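PDB 2BE3: GTP pyrophosphokinase from Streptococcus pneumoniae, which probably transfers a pyrophosphate group from ATP to GTP or GDP, making the alarmone (p)ppGpp as synthetases of the RelA/SpoT family do. Local coordinates for residues A[6-9]-A[10-13]; A[19-22]-A[23-27]; A[56-59]-A[60-64]; A[162-165]-A[166-170]; A[176-179]-A[180-183]. All coordinates share one frame; numbering follows the deposited sequence.

Contact 1: A[6-9]-A[10-13]; sequences LEWE and EFLD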
loop_
_atom_site.group_PDB
_atom_site.type_symbol
_atom_site.label_atom_id
_atom_site.label_comp_id
_atom_site.label_asym_id
_atom_site.label_seq_id
_atom_site.Cartn_x
_atom_site.Cartn_y
_atom_site.Cartn_z
ATOM N N LEU A 6 5.773 -6.193 -24.141
ATOM C CA LEU A 6 4.680 -6.777 -23.360
ATOM C C LEU A 6 5.131 -7.726 -22.233
ATOM O O LEU A 6 4.554 -7.692 -21.143
ATOM C CB LEU A 6 3.666 -7.494 -24.269
ATOM C CG LEU A 6 2.303 -7.811 -23.627
ATOM C CD1 LEU A 6 1.385 -6.564 -23.657
ATOM C CD2 LEU A 6 1.633 -9.012 -24.290
ATOM N N GLU A 7 6.142 -8.549 -22.499
ATOM C CA GLU A 7 6.652 -9.486 -21.492
ATOM C C GLU A 7 7.421 -8.773 -20.370
ATOM O O GLU A 7 7.371 -9.202 -19.216
ATOM C CB GLU A 7 7.465 -10.629 -22.122
ATOM C CG GLU A 7 8.276 -10.256 -23.366
ATOM C CD GLU A 7 7.430 -10.162 -24.633
ATOM O OE1 GLU A 7 6.545 -11.021 -24.848
ATOM O OE2 GLU A 7 7.654 -9.216 -25.415
ATOM N N TRP A 8 8.104 -7.679 -20.715
ATOM C CA TRP A 8 8.771 -6.819 -19.731
ATOM C C TRP A 8 7.784 -6.124 -18.810
ATOM O O TRP A 8 8.073 -5.912 -17.646
ATOM C CB TRP A 8 9.657 -5.762 -20.390
ATOM C CG TRP A 8 11.065 -6.221 -20.605
ATOM C CD1 TRP A 8 11.686 -6.393 -21.804
ATOM C CD2 TRP A 8 12.026 -6.603 -19.596
ATOM N NE1 TRP A 8 12.967 -6.843 -21.613
ATOM C CE2 TRP A 8 13.204 -6.988 -20.272
ATOM C CE3 TRP A 8 12.006 -6.655 -18.189
ATOM C CZ2 TRP A 8 14.360 -7.406 -19.595
ATOM C CZ3 TRP A 8 13.150 -7.078 -17.522
ATOM C CH2 TRP A 8 14.313 -7.436 -18.227
ATOM N N GLU A 9 6.622 -5.784 -19.354
ATOM C CA GLU A 9 5.556 -5.089 -18.645
ATOM C C GLU A 9 4.871 -6.040 -17.661
ATOM O O GLU A 9 4.602 -5.689 -16.520
ATOM C CB GLU A 9 4.541 -4.576 -19.671
ATOM C CG GLU A 9 3.599 -3.533 -19.152
ATOM C CD GLU A 9 2.633 -3.025 -20.239
ATOM O OE1 GLU A 9 2.690 -1.807 -20.577
ATOM O OE2 GLU A 9 1.844 -3.855 -20.763
ATOM N N GLU A 10 4.610 -7.256 -18.115
ATOM C CA GLU A 10 4.037 -8.273 -17.261
ATOM C C GLU A 10 4.984 -8.671 -16.139
ATOM O O GLU A 10 4.537 -8.991 -15.033
ATOM C CB GLU A 10 3.648 -9.496 -18.078
ATOM C CG GLU A 10 2.394 -9.263 -18.916
ATOM C CD GLU A 10 2.059 -10.449 -19.842
ATOM O OE1 GLU A 10 2.709 -11.536 -19.759
ATOM O OE2 GLU A 10 1.125 -10.282 -20.659
ATOM N N PHE A 11 6.286 -8.633 -16.420
ATOM C CA PHE A 11 7.274 -9.001 -15.422
ATOM C C PHE A 11 7.430 -7.916 -14.349
ATOM O O PHE A 11 7.551 -8.216 -13.162
ATOM C CB PHE A 11 8.622 -9.307 -16.078
ATOM C CG PHE A 11 9.714 -9.567 -15.089
ATOM C CD1 PHE A 11 9.793 -10.798 -14.428
ATOM C CD2 PHE A 11 10.648 -8.584 -14.791
ATOM C CE1 PHE A 11 10.794 -11.038 -13.508
ATOM C CE2 PHE A 11 11.647 -8.817 -13.849
ATOM C CZ PHE A 11 11.722 -10.032 -13.220
ATOM N N LEU A 12 7.417 -6.665 -14.775
ATOM C CA LEU A 12 7.743 -5.545 -13.897
ATOM C C LEU A 12 6.610 -5.092 -12.996
ATOM O O LEU A 12 6.858 -4.549 -11.917
ATOM C CB LEU A 12 8.240 -4.353 -14.712
ATOM C CG LEU A 12 9.611 -4.570 -15.328
ATOM C CD1 LEU A 12 9.970 -3.373 -16.177
ATOM C CD2 LEU A 12 10.670 -4.882 -14.266
ATOM N N ASP A 13 5.376 -5.331 -13.429
ATOM C CA ASP A 13 4.183 -4.937 -12.669
ATOM C C ASP A 13 4.200 -5.222 -11.170
ATOM O O ASP A 13 3.948 -4.321 -10.387
ATOM C CB ASP A 13 2.923 -5.517 -13.295
ATOM C CG ASP A 13 2.172 -4.501 -14.063
ATOM O OD1 ASP A 13 1.779 -4.792 -15.227
ATOM O OD2 ASP A 13 1.982 -3.375 -13.509
#
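L6 begins the first two turns of helix 6-35 by meeting E10 twice: its carbonyl O receives E10 N at 3.1 Å, and its methyl CD2 lies 3.9 Å from E10 OE2. With CG anti to the backbone N (chi1 -164°), the leucine branch reaches the glutamate, whose aliphatic CG also packs on L6 O. E7 contributes mainly its carbonyl, which accepts F11 N at 3.1 Å. W8 is the main apolar residue. Its six-membered ring runs beside F11, the two side chains pointing the same way, with CZ3 4.0 Å from F11 CD2, while the edge of the indole comes to L12 CG, 4.3 Å from CE3. Bulky apolar residues suit positions 8 and 12, where both press on I52 and I55 of helix 52-62; F11 instead meets the ring of Y15 and a bound tetraethylene glycol, probably from the crystallisation liquor. E9 comes last, its carbonyl O taking D13 N at 3.2 Å. Its acid group and that of D13 are like charges, with E9 OE2 5.6 Å from D13 OD1. K35 of the second subunit forms a salt bridge with D13 OD2 and packs on E9, so the repulsion between the two acids is probably eased by this lysine from across the subunit interface.

Contact 2: A[19-22]-A[23-27]; sequences VGEL and KIKLR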
loop_
_atom_site.group_PDB
_atom_site.type_symbol
_atom_site.label_atom_id
_atom_site.label_comp_id
_atom_site.label_asym_id
_atom_site.label_seq_id
_atom_site.Cartn_x
_atom_site.Cartn_y
_atom_site.Cartn_z
ATOM N N VAL A 19 6.917 -1.384 -5.043
ATOM C CA VAL A 19 7.479 -0.040 -4.798
ATOM C C VAL A 19 6.419 0.977 -4.322
ATOM O O VAL A 19 6.646 1.722 -3.355
ATOM C CB VAL A 19 8.224 0.546 -6.042
ATOM C CG1 VAL A 19 8.626 1.998 -5.769
ATOM C CG2 VAL A 19 9.471 -0.291 -6.332
ATOM N N GLY A 20 5.285 1.002 -5.017
ATOM C CA GLY A 20 4.147 1.850 -4.654
ATOM C C GLY A 20 3.638 1.565 -3.251
ATOM O O GLY A 20 3.471 2.484 -2.457
ATOM N N GLU A 21 3.411 0.300 -2.920
ATOM C CA GLU A 21 2.986 -0.052 -1.572
ATOM C C GLU A 21 4.059 0.263 -0.523
ATOM O O GLU A 21 3.752 0.817 0.537
ATOM C CB GLU A 21 2.589 -1.506 -1.478
ATOM C CG GLU A 21 1.294 -1.848 -2.173
ATOM C CD GLU A 21 1.005 -3.350 -2.167
ATOM O OE1 GLU A 21 1.548 -4.101 -1.294
ATOM O OE2 GLU A 21 0.223 -3.781 -3.040
ATOM N N LEU A 22 5.312 -0.075 -0.816
ATOM C CA LEU A 22 6.368 0.100 0.167
ATOM C C LEU A 22 6.661 1.580 0.471
ATOM O O LEU A 22 6.850 1.950 1.631
ATOM C CB LEU A 22 7.624 -0.670 -0.247
ATOM C CG LEU A 22 7.530 -2.177 0.020
ATOM C CD1 LEU A 22 8.590 -2.976 -0.718
ATOM C CD2 LEU A 22 7.615 -2.387 1.513
ATOM N N LYS A 23 6.662 2.421 -0.566
ATOM C CA LYS A 23 6.740 3.888 -0.374
ATOM C C LYS A 23 5.688 4.385 0.558
ATOM O O LYS A 23 5.992 5.166 1.427
ATOM C CB LYS A 23 6.665 4.687 -1.687
ATOM C CG LYS A 23 7.976 4.695 -2.427
ATOM C CD LYS A 23 8.006 5.674 -3.584
ATOM C CE LYS A 23 6.903 5.430 -4.550
ATOM N NZ LYS A 23 7.088 6.309 -5.737
ATOM N N ILE A 24 4.448 3.964 0.385
ATOM C CA ILE A 24 3.376 4.414 1.266
ATOM C C ILE A 24 3.535 3.852 2.692
ATOM O O ILE A 24 3.343 4.562 3.676
ATOM C CB ILE A 24 1.986 4.085 0.661
ATOM C CG1 ILE A 24 1.682 5.014 -0.517
ATOM C CG2 ILE A 24 0.856 4.158 1.707
ATOM C CD1 ILE A 24 0.662 4.378 -1.493
ATOM N N LYS A 25 3.902 2.583 2.798
ATOM C CA LYS A 25 4.130 1.952 4.097
ATOM C C LYS A 25 5.312 2.562 4.852
ATOM O O LYS A 25 5.202 2.842 6.012
ATOM C CB LYS A 25 4.267 0.445 3.946
ATOM C CG LYS A 25 2.920 -0.225 3.706
ATOM C CD LYS A 25 3.136 -1.599 3.102
ATOM C CE LYS A 25 1.927 -2.500 3.350
ATOM N NZ LYS A 25 2.240 -3.905 2.945
ATOM N N LEU A 26 6.413 2.835 4.168
ATOM C CA LEU A 26 7.556 3.466 4.815
ATOM C C LEU A 26 7.284 4.905 5.295
ATOM O O LEU A 26 7.671 5.267 6.414
ATOM C CB LEU A 26 8.767 3.392 3.895
ATOM C CG LEU A 26 9.219 1.937 3.724
ATOM C CD1 LEU A 26 10.227 1.787 2.619
ATOM C CD2 LEU A 26 9.733 1.356 5.028
ATOM N N ARG A 27 6.595 5.699 4.462
ATOM C CA ARG A 27 6.098 7.000 4.849
ATOM C C ARG A 27 5.077 6.941 5.979
ATOM O O ARG A 27 4.955 7.887 6.749
ATOM C CB ARG A 27 5.499 7.710 3.634
ATOM C CG ARG A 27 6.542 8.008 2.569
ATOM C CD ARG A 27 5.916 8.508 1.307
ATOM N NE ARG A 27 6.949 8.741 0.321
ATOM C CZ ARG A 27 6.743 8.889 -0.979
ATOM N NH1 ARG A 27 5.509 8.829 -1.488
ATOM N NH2 ARG A 27 7.788 9.085 -1.767
#
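Main-chain bonds from K23, I24, K25 and L26 back to V19, G20, E21 and L22 make this a regular part of the middle of helix 6-35. K23 N reaches V19 O at 2.9 Å, K25 N reaches E21 O at 2.9 Å, and L26 N makes the shortest of the four bonds, 2.7 Å to L22 O. The bond from I24 N to G20 O is weak at 3.3 Å.

Apolar packing is shared between methyls and the aliphatic part of a lysine. K23 bends at chi3 (-56°), which swings CE over to V19 CG1, 4.0 Å away; the aliphatic part of a lysine can thus cover a valine methyl. Near the bare backbone of G20, I24 CD1 settles 3.5 Å from G20 O. V19, L22 and L26 suit their buried places by being branched and uncharged: they press on the sheet through A77 and L79 of strand 77-83 and V45 and V49 of strand 42-49. R27 lays one guanidinium face over K23 CB and bonds to V45 O.

The charged pair is E21 and K25, one turn apart. E21 OE1 and K25 NZ stay 4.3 Å from each other, too far for a salt bridge, and both bond to Y128 OH, while K25 NZ also has a salt bridge to D101. The hydroxyl thus links two opposite charges that do not pair directly, and the two bonds would be expected to fix its position.

Contact 3: A[56-59]-A[60-64]; sequences KEKM and ARRGI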
loop_
_atom_site.group_PDB
_atom_site.type_symbol
_atom_site.label_atom_id
_atom_site.label_comp_id
_atom_site.label_asym_id
_atom_site.label_seq_id
_atom_site.Cartn_x
_atom_site.Cartn_y
_atom_site.Cartn_z
ATOM N N LYS A 56 19.086 -5.252 -17.643
ATOM C CA LYS A 56 19.843 -6.011 -18.656
ATOM C C LYS A 56 21.343 -5.934 -18.468
ATOM O O LYS A 56 22.032 -6.920 -18.654
ATOM C CB LYS A 56 19.472 -5.607 -20.067
ATOM C CG LYS A 56 18.163 -6.161 -20.498
ATOM C CD LYS A 56 17.443 -5.154 -21.376
ATOM C CE LYS A 56 17.516 -5.535 -22.848
ATOM N NZ LYS A 56 16.678 -6.734 -23.137
ATOM N N GLU A 57 21.824 -4.774 -18.057
ATOM C CA GLU A 57 23.225 -4.571 -17.777
ATOM C C GLU A 57 23.647 -5.443 -16.626
ATOM O O GLU A 57 24.637 -6.152 -16.712
ATOM C CB GLU A 57 23.504 -3.097 -17.426
ATOM C CG GLU A 57 24.902 -2.883 -16.841
ATOM C CD GLU A 57 25.070 -1.591 -16.039
ATOM O OE1 GLU A 57 24.060 -1.010 -15.544
ATOM O OE2 GLU A 57 26.240 -1.146 -15.899
ATOM N N LYS A 58 22.897 -5.388 -15.542
ATOM C CA LYS A 58 23.234 -6.127 -14.345
ATOM C C LYS A 58 23.200 -7.672 -14.610
ATOM O O LYS A 58 24.036 -8.429 -14.124
ATOM C CB LYS A 58 22.328 -5.651 -13.208
ATOM C CG LYS A 58 22.961 -5.718 -11.823
ATOM C CD LYS A 58 23.676 -4.419 -11.390
ATOM C CE LYS A 58 22.785 -3.551 -10.454
ATOM N NZ LYS A 58 22.190 -4.294 -9.237
HETATM N N MSE A 59 22.285 -8.113 -15.463
HETATM C CA MSE A 59 22.256 -9.492 -15.918
HETATM C C MSE A 59 23.492 -9.891 -16.681
HETATM O O MSE A 59 24.024 -11.001 -16.479
HETATM C CB MSE A 59 21.067 -9.743 -16.816
HETATM C CG MSE A 59 19.741 -9.698 -16.096
HETATM SE SE MSE A 59 18.277 -9.851 -17.411
HETATM C CE MSE A 59 18.646 -11.719 -17.977
ATOM N N ALA A 60 23.935 -9.032 -17.594
ATOM C CA ALA A 60 25.169 -9.322 -18.332
ATOM C C ALA A 60 26.391 -9.379 -17.398
ATOM O O ALA A 60 27.203 -10.265 -17.500
ATOM C CB ALA A 60 25.378 -8.320 -19.480
ATOM N N ARG A 61 26.467 -8.472 -16.442
ATOM C CA ARG A 61 27.632 -8.331 -15.597
ATOM C C ARG A 61 27.687 -9.253 -14.388
ATOM O O ARG A 61 28.742 -9.358 -13.757
ATOM C CB ARG A 61 27.728 -6.878 -15.137
ATOM C CG ARG A 61 27.870 -5.944 -16.301
ATOM C CD ARG A 61 28.055 -4.565 -15.854
ATOM N NE ARG A 61 28.177 -3.676 -17.013
ATOM C CZ ARG A 61 29.299 -3.475 -17.682
ATOM N NH1 ARG A 61 30.408 -4.086 -17.308
ATOM N NH2 ARG A 61 29.298 -2.659 -18.718
ATOM N N ARG A 62 26.572 -9.912 -14.054
ATOM C CA ARG A 62 26.523 -10.841 -12.908
ATOM C C ARG A 62 26.331 -12.286 -13.341
ATOM O O ARG A 62 26.554 -13.214 -12.544
ATOM C CB ARG A 62 25.396 -10.476 -11.941
ATOM C CG ARG A 62 25.512 -9.115 -11.294
ATOM C CD ARG A 62 26.407 -9.214 -10.107
ATOM N NE ARG A 62 27.299 -8.056 -9.974
ATOM C CZ ARG A 62 28.350 -8.025 -9.151
ATOM N NH1 ARG A 62 28.649 -9.094 -8.395
ATOM N NH2 ARG A 62 29.103 -6.942 -9.079
ATOM N N GLY A 63 25.901 -12.469 -14.590
ATOM C CA GLY A 63 25.687 -13.792 -15.169
ATOM C C GLY A 63 24.301 -14.317 -14.871
ATOM O O GLY A 63 24.088 -15.503 -14.741
ATOM N N ILE A 64 23.353 -13.409 -14.727
ATOM C CA ILE A 64 21.966 -13.741 -14.443
ATOM C C ILE A 64 21.225 -13.944 -15.772
ATOM O O ILE A 64 21.327 -13.109 -16.671
ATOM C CB ILE A 64 21.357 -12.602 -13.621
ATOM C CG1 ILE A 64 22.157 -12.466 -12.327
ATOM C CG2 ILE A 64 19.851 -12.786 -13.407
ATOM C CD1 ILE A 64 21.886 -11.177 -11.587
#
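E57 and R61 slant across each other one turn apart near the end of helix 52-62, the carboxylate plane standing 83° from the guanidinium plane. The contact is made at the arginine edge: E57 CG lies in that plane 3.4 Å from R61 NE, and OE2 forms a long salt bridge to the same NE, also 3.4 Å. CG of the glutamate stands anti to its backbone N (chi1 168°) and the rest of its chain is extended, as is R61 from CG to NE, so two long flexible side chains pair alongside the helix surface.

M59, a selenomethionine, meets I64 at about a right angle. Its CG approaches I64 CG2 to 4.1 Å, and a bend at chi3 brings methyl CE 3.3 Å from I64 O. The backbone places this pair: M59 O accepts I64 N at 3.1 Å, in the carbonyl plane on a lone pair, and receives a weak bond from G63 N at 3.0 Å. With the positive phi of G63 (87°), a conformation glycine adopts easily, the 6→1 bond and apolar pair recall a Schellman motif, although the G63 N bond goes to M59 O and not to A60 O.

K58 leans off another side to a salt bridge with D75. The M59-I64 pair lies against helix 69-72, both side chains packing on L69 while M59 also touches Y66, so the turn leaving helix 52-62 is fastened to the short helix that follows it.

Contact 4: A[162-165]-A[166-170]; sequences YKYQ and GDFPD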
loop_
_atom_site.group_PDB
_atom_site.type_symbol
_atom_site.label_atom_id
_atom_site.label_comp_id
_atom_site.label_asym_id
_atom_site.label_seq_id
_atom_site.Cartn_x
_atom_site.Cartn_y
_atom_site.Cartn_z
ATOM N N TYR A 162 28.570 5.864 -13.610
ATOM C CA TYR A 162 27.913 5.471 -14.840
ATOM C C TYR A 162 28.784 5.916 -16.026
ATOM O O TYR A 162 29.052 5.141 -16.929
ATOM C CB TYR A 162 26.495 6.086 -14.925
ATOM C CG TYR A 162 25.781 5.737 -16.206
ATOM C CD1 TYR A 162 25.164 4.508 -16.372
ATOM C CD2 TYR A 162 25.764 6.633 -17.270
ATOM C CE1 TYR A 162 24.523 4.179 -17.571
ATOM C CE2 TYR A 162 25.135 6.323 -18.470
ATOM C CZ TYR A 162 24.517 5.103 -18.610
ATOM O OH TYR A 162 23.909 4.814 -19.797
ATOM N N LYS A 163 29.246 7.160 -16.001
ATOM C CA LYS A 163 30.174 7.621 -17.026
ATOM C C LYS A 163 31.576 6.962 -16.988
ATOM O O LYS A 163 32.076 6.543 -18.021
ATOM C CB LYS A 163 30.285 9.139 -17.015
ATOM C CG LYS A 163 31.194 9.687 -18.068
ATOM C CD LYS A 163 30.843 11.132 -18.419
ATOM C CE LYS A 163 31.890 11.710 -19.342
ATOM N NZ LYS A 163 31.244 12.531 -20.409
ATOM N N TYR A 164 32.200 6.876 -15.818
ATOM C CA TYR A 164 33.625 6.524 -15.771
ATOM C C TYR A 164 33.927 5.094 -15.382
ATOM O O TYR A 164 35.057 4.657 -15.534
ATOM C CB TYR A 164 34.401 7.486 -14.877
ATOM C CG TYR A 164 34.383 8.895 -15.411
ATOM C CD1 TYR A 164 35.150 9.256 -16.528
ATOM C CD2 TYR A 164 33.574 9.867 -14.818
ATOM C CE1 TYR A 164 35.130 10.564 -17.027
ATOM C CE2 TYR A 164 33.536 11.189 -15.321
ATOM C CZ TYR A 164 34.317 11.517 -16.416
ATOM O OH TYR A 164 34.274 12.797 -16.898
ATOM N N GLN A 165 32.925 4.382 -14.867
ATOM C CA GLN A 165 33.052 2.977 -14.455
ATOM C C GLN A 165 34.357 2.640 -13.765
ATOM O O GLN A 165 35.069 1.731 -14.182
ATOM C CB GLN A 165 32.839 2.040 -15.635
ATOM C CG GLN A 165 31.779 2.531 -16.599
ATOM C CD GLN A 165 31.307 1.415 -17.489
ATOM O OE1 GLN A 165 30.768 0.392 -17.005
ATOM N NE2 GLN A 165 31.525 1.574 -18.800
ATOM N N GLY A 166 34.674 3.376 -12.710
ATOM C CA GLY A 166 35.856 3.054 -11.912
ATOM C C GLY A 166 37.065 3.876 -12.301
ATOM O O GLY A 166 38.003 3.999 -11.509
ATOM N N ASP A 167 37.029 4.470 -13.500
ATOM C CA ASP A 167 38.148 5.249 -14.030
ATOM C C ASP A 167 37.932 6.768 -14.009
ATOM O O ASP A 167 37.853 7.420 -15.049
ATOM C CB ASP A 167 38.488 4.763 -15.433
ATOM C CG ASP A 167 39.835 5.275 -15.933
ATOM O OD1 ASP A 167 40.609 5.951 -15.183
ATOM O OD2 ASP A 167 40.108 5.003 -17.122
ATOM N N PHE A 168 37.887 7.327 -12.808
ATOM C CA PHE A 168 37.664 8.753 -12.633
ATOM C C PHE A 168 38.880 9.611 -13.033
ATOM O O PHE A 168 40.017 9.296 -12.708
ATOM C CB PHE A 168 37.239 9.046 -11.181
ATOM C CG PHE A 168 36.008 8.286 -10.738
ATOM C CD1 PHE A 168 34.735 8.651 -11.208
ATOM C CD2 PHE A 168 36.116 7.208 -9.842
ATOM C CE1 PHE A 168 33.604 7.966 -10.809
ATOM C CE2 PHE A 168 34.989 6.507 -9.422
ATOM C CZ PHE A 168 33.717 6.885 -9.907
ATOM N N PRO A 169 38.655 10.701 -13.766
ATOM C CA PRO A 169 39.784 11.627 -13.859
ATOM C C PRO A 169 40.322 11.998 -12.461
ATOM O O PRO A 169 39.552 12.102 -11.489
ATOM C CB PRO A 169 39.177 12.840 -14.553
ATOM C CG PRO A 169 38.080 12.259 -15.387
ATOM C CD PRO A 169 37.499 11.145 -14.556
ATOM N N ASP A 170 41.643 12.132 -12.371
ATOM C CA ASP A 170 42.354 12.485 -11.133
ATOM C C ASP A 170 41.679 13.586 -10.341
ATOM O O ASP A 170 41.610 13.521 -9.106
ATOM C CB ASP A 170 43.778 12.964 -11.448
ATOM C CG ASP A 170 44.779 11.829 -11.516
ATOM O OD1 ASP A 170 44.612 10.799 -10.814
ATOM O OD2 ASP A 170 45.760 11.987 -12.276
#
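A type I' beta turn runs from Y164 to D167, with Q165 and G166 at its two corners, and D167 N closes it on Y164 O at 2.8 Å from well above the carbonyl plane (54° out of it). Glycine fits the second corner because at these backbone angles a CB would collide with the preceding carbonyl O. Q165, with its positive phi, is the first residue to leave helix 148-164.

Beyond the turn the chain doubles back so that the Y164 ring meets P169. The proline CD sits over one ring face in a CH-pi contact, 3.6 Å from the centroid and 15° off the normal, nearest to CE1 at 3.5 Å. K163 CG covers the opposite face, 3.8 Å above the plane. Y164 CG lies anti to its carbonyl carbon (chi1 -64°), which turns the ring toward P169; CB, placed by the backbone, lies 3.5 Å from D167 O and 3.9 Å from F168 CD1. F168 turns its own ring into the cleft between helices, touching L160 and N161 on one side and K173 and L176 on the other.

P169, at the N-cap position of helix 170-191, has no N-H to satisfy. Its CD, polarised by the adjoining nitrogen, sits over the electron-rich tyrosine face, a favourable contact that needs no charge or hydrogen bond on this exposed bend.

Contact 5: A[176-179]-A[180-183]; sequences LEIT and ARIA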
loop_
_atom_site.group_PDB
_atom_site.type_symbol
_atom_site.label_atom_id
_atom_site.label_comp_id
_atom_site.label_asym_id
_atom_site.label_seq_id
_atom_site.Cartn_x
_atom_site.Cartn_y
_atom_site.Cartn_z
ATOM N N LEU A 176 35.898 13.340 -5.096
ATOM C CA LEU A 176 35.144 12.239 -4.514
ATOM C C LEU A 176 35.686 11.816 -3.146
ATOM O O LEU A 176 34.927 11.553 -2.223
ATOM C CB LEU A 176 35.075 11.047 -5.471
ATOM C CG LEU A 176 34.070 11.186 -6.631
ATOM C CD1 LEU A 176 33.971 9.895 -7.460
ATOM C CD2 LEU A 176 32.691 11.611 -6.125
ATOM N N GLU A 177 37.002 11.797 -3.007
ATOM C CA GLU A 177 37.627 11.342 -1.770
ATOM C C GLU A 177 37.533 12.396 -0.685
ATOM O O GLU A 177 37.241 12.047 0.460
ATOM C CB GLU A 177 39.072 10.919 -2.008
ATOM C CG GLU A 177 39.147 9.650 -2.862
ATOM C CD GLU A 177 40.558 9.303 -3.303
ATOM O OE1 GLU A 177 41.471 10.153 -3.124
ATOM O OE2 GLU A 177 40.756 8.175 -3.834
ATOM N N ILE A 178 37.750 13.673 -1.021
ATOM C CA ILE A 178 37.592 14.674 0.017
ATOM C C ILE A 178 36.138 14.835 0.477
ATOM O O ILE A 178 35.892 14.921 1.693
ATOM C CB ILE A 178 38.423 16.030 -0.167
ATOM C CG1 ILE A 178 37.653 17.251 0.320
ATOM C CG2 ILE A 178 38.894 16.279 -1.581
ATOM C CD1 ILE A 178 38.546 18.154 1.211
ATOM N N THR A 179 35.186 14.833 -0.469
ATOM C CA THR A 179 33.775 14.907 -0.113
ATOM C C THR A 179 33.340 13.695 0.709
ATOM O O THR A 179 32.599 13.860 1.666
ATOM C CB THR A 179 32.823 15.151 -1.331
ATOM O OG1 THR A 179 32.995 14.123 -2.322
ATOM C CG2 THR A 179 33.104 16.510 -1.953
ATOM N N ALA A 180 33.833 12.496 0.384
ATOM C CA ALA A 180 33.513 11.303 1.196
ATOM C C ALA A 180 33.982 11.460 2.633
ATOM O O ALA A 180 33.250 11.102 3.539
ATOM C CB ALA A 180 34.058 9.981 0.575
ATOM N N ARG A 181 35.196 11.981 2.828
ATOM C CA ARG A 181 35.724 12.337 4.149
ATOM C C ARG A 181 34.882 13.446 4.823
ATOM O O ARG A 181 34.452 13.283 5.972
ATOM C CB ARG A 181 37.206 12.757 4.064
ATOM C CG ARG A 181 38.129 11.624 3.621
ATOM C CD ARG A 181 39.654 11.887 3.858
ATOM N NE ARG A 181 40.114 13.231 3.453
ATOM C CZ ARG A 181 40.765 13.533 2.319
ATOM N NH1 ARG A 181 41.048 12.604 1.399
ATOM N NH2 ARG A 181 41.132 14.790 2.102
ATOM N N ILE A 182 34.647 14.556 4.120
ATOM C CA ILE A 182 33.809 15.625 4.665
ATOM C C ILE A 182 32.410 15.137 5.082
ATOM O O ILE A 182 31.939 15.513 6.152
ATOM C CB ILE A 182 33.671 16.829 3.711
ATOM C CG1 ILE A 182 35.005 17.532 3.508
ATOM C CG2 ILE A 182 32.715 17.851 4.281
ATOM C CD1 ILE A 182 34.997 18.483 2.315
ATOM N N ALA A 183 31.770 14.301 4.257
ATOM C CA ALA A 183 30.424 13.802 4.543
ATOM C C ALA A 183 30.367 12.879 5.777
ATOM O O ALA A 183 29.449 12.958 6.591
ATOM C CB ALA A 183 29.890 13.062 3.355
HETATM O O HOH W 1 41.966 12.467 -1.758
#
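R181 lies back over I178 and E177, the residues three and four places before it in helix 170-191. Its CB rests 3.5 Å from I178 O, and CG comes 3.3 Å from E177 O, the carbonyl that also accepts R181 N. CD is set farther from this backbone, but a bend at chi3 (-45°) folds the chain so that the guanidinium lies flat over I178, with CZ 4.1 Å from I178 CA. NH2 then comes 3.7 Å from I178 CB, while NH1, still near E177 O, bonds to a water in the guanidinium plane at 3.3 Å. That water donates to E177 OE1 at 2.7 Å, and E177 OE2 forms a salt bridge to K173.

Beside it, I178 and I182 point the same way, with CG1 of I178 3.5 Å from CD1 of I182. On the side facing helix 148-164 the small T179 and A180 pack against W153, and the larger L176 on E157 and L160. W153 NE1 bonds to L176 O, the acceptor of A180 N at 3.0 Å.

E177 and R181 thus meet through water and not in a direct salt bridge. Their attraction is probably softened by that solvent link and by K173, while the arginine's flat group covers the backbone.

Contacts 1 and 2 lie in series on helix 6-35, their centres about 21 Å apart. Contact 1 touches contact 3 where W8 NE1 comes 4.0 Å from K56 NZ, and contact 3 in turn touches contact 4 through R61 NH2 and Q165 OE1, 3.8 Å apart. Contact 4 leads into contact 5, F168 CE1 packing 3.9 Å from L176 CD1. Contacts 1, 3, 4 and 5 thus form a chain of neighbours, whereas contact 2 packs on the sheet and touches none of the others. Contacts 1 and 5 lie on opposite sides of the chain's centre, about 40 Å between centres. The bound tetraethylene glycol is about 3 Å from the F11 side chain of contact 1.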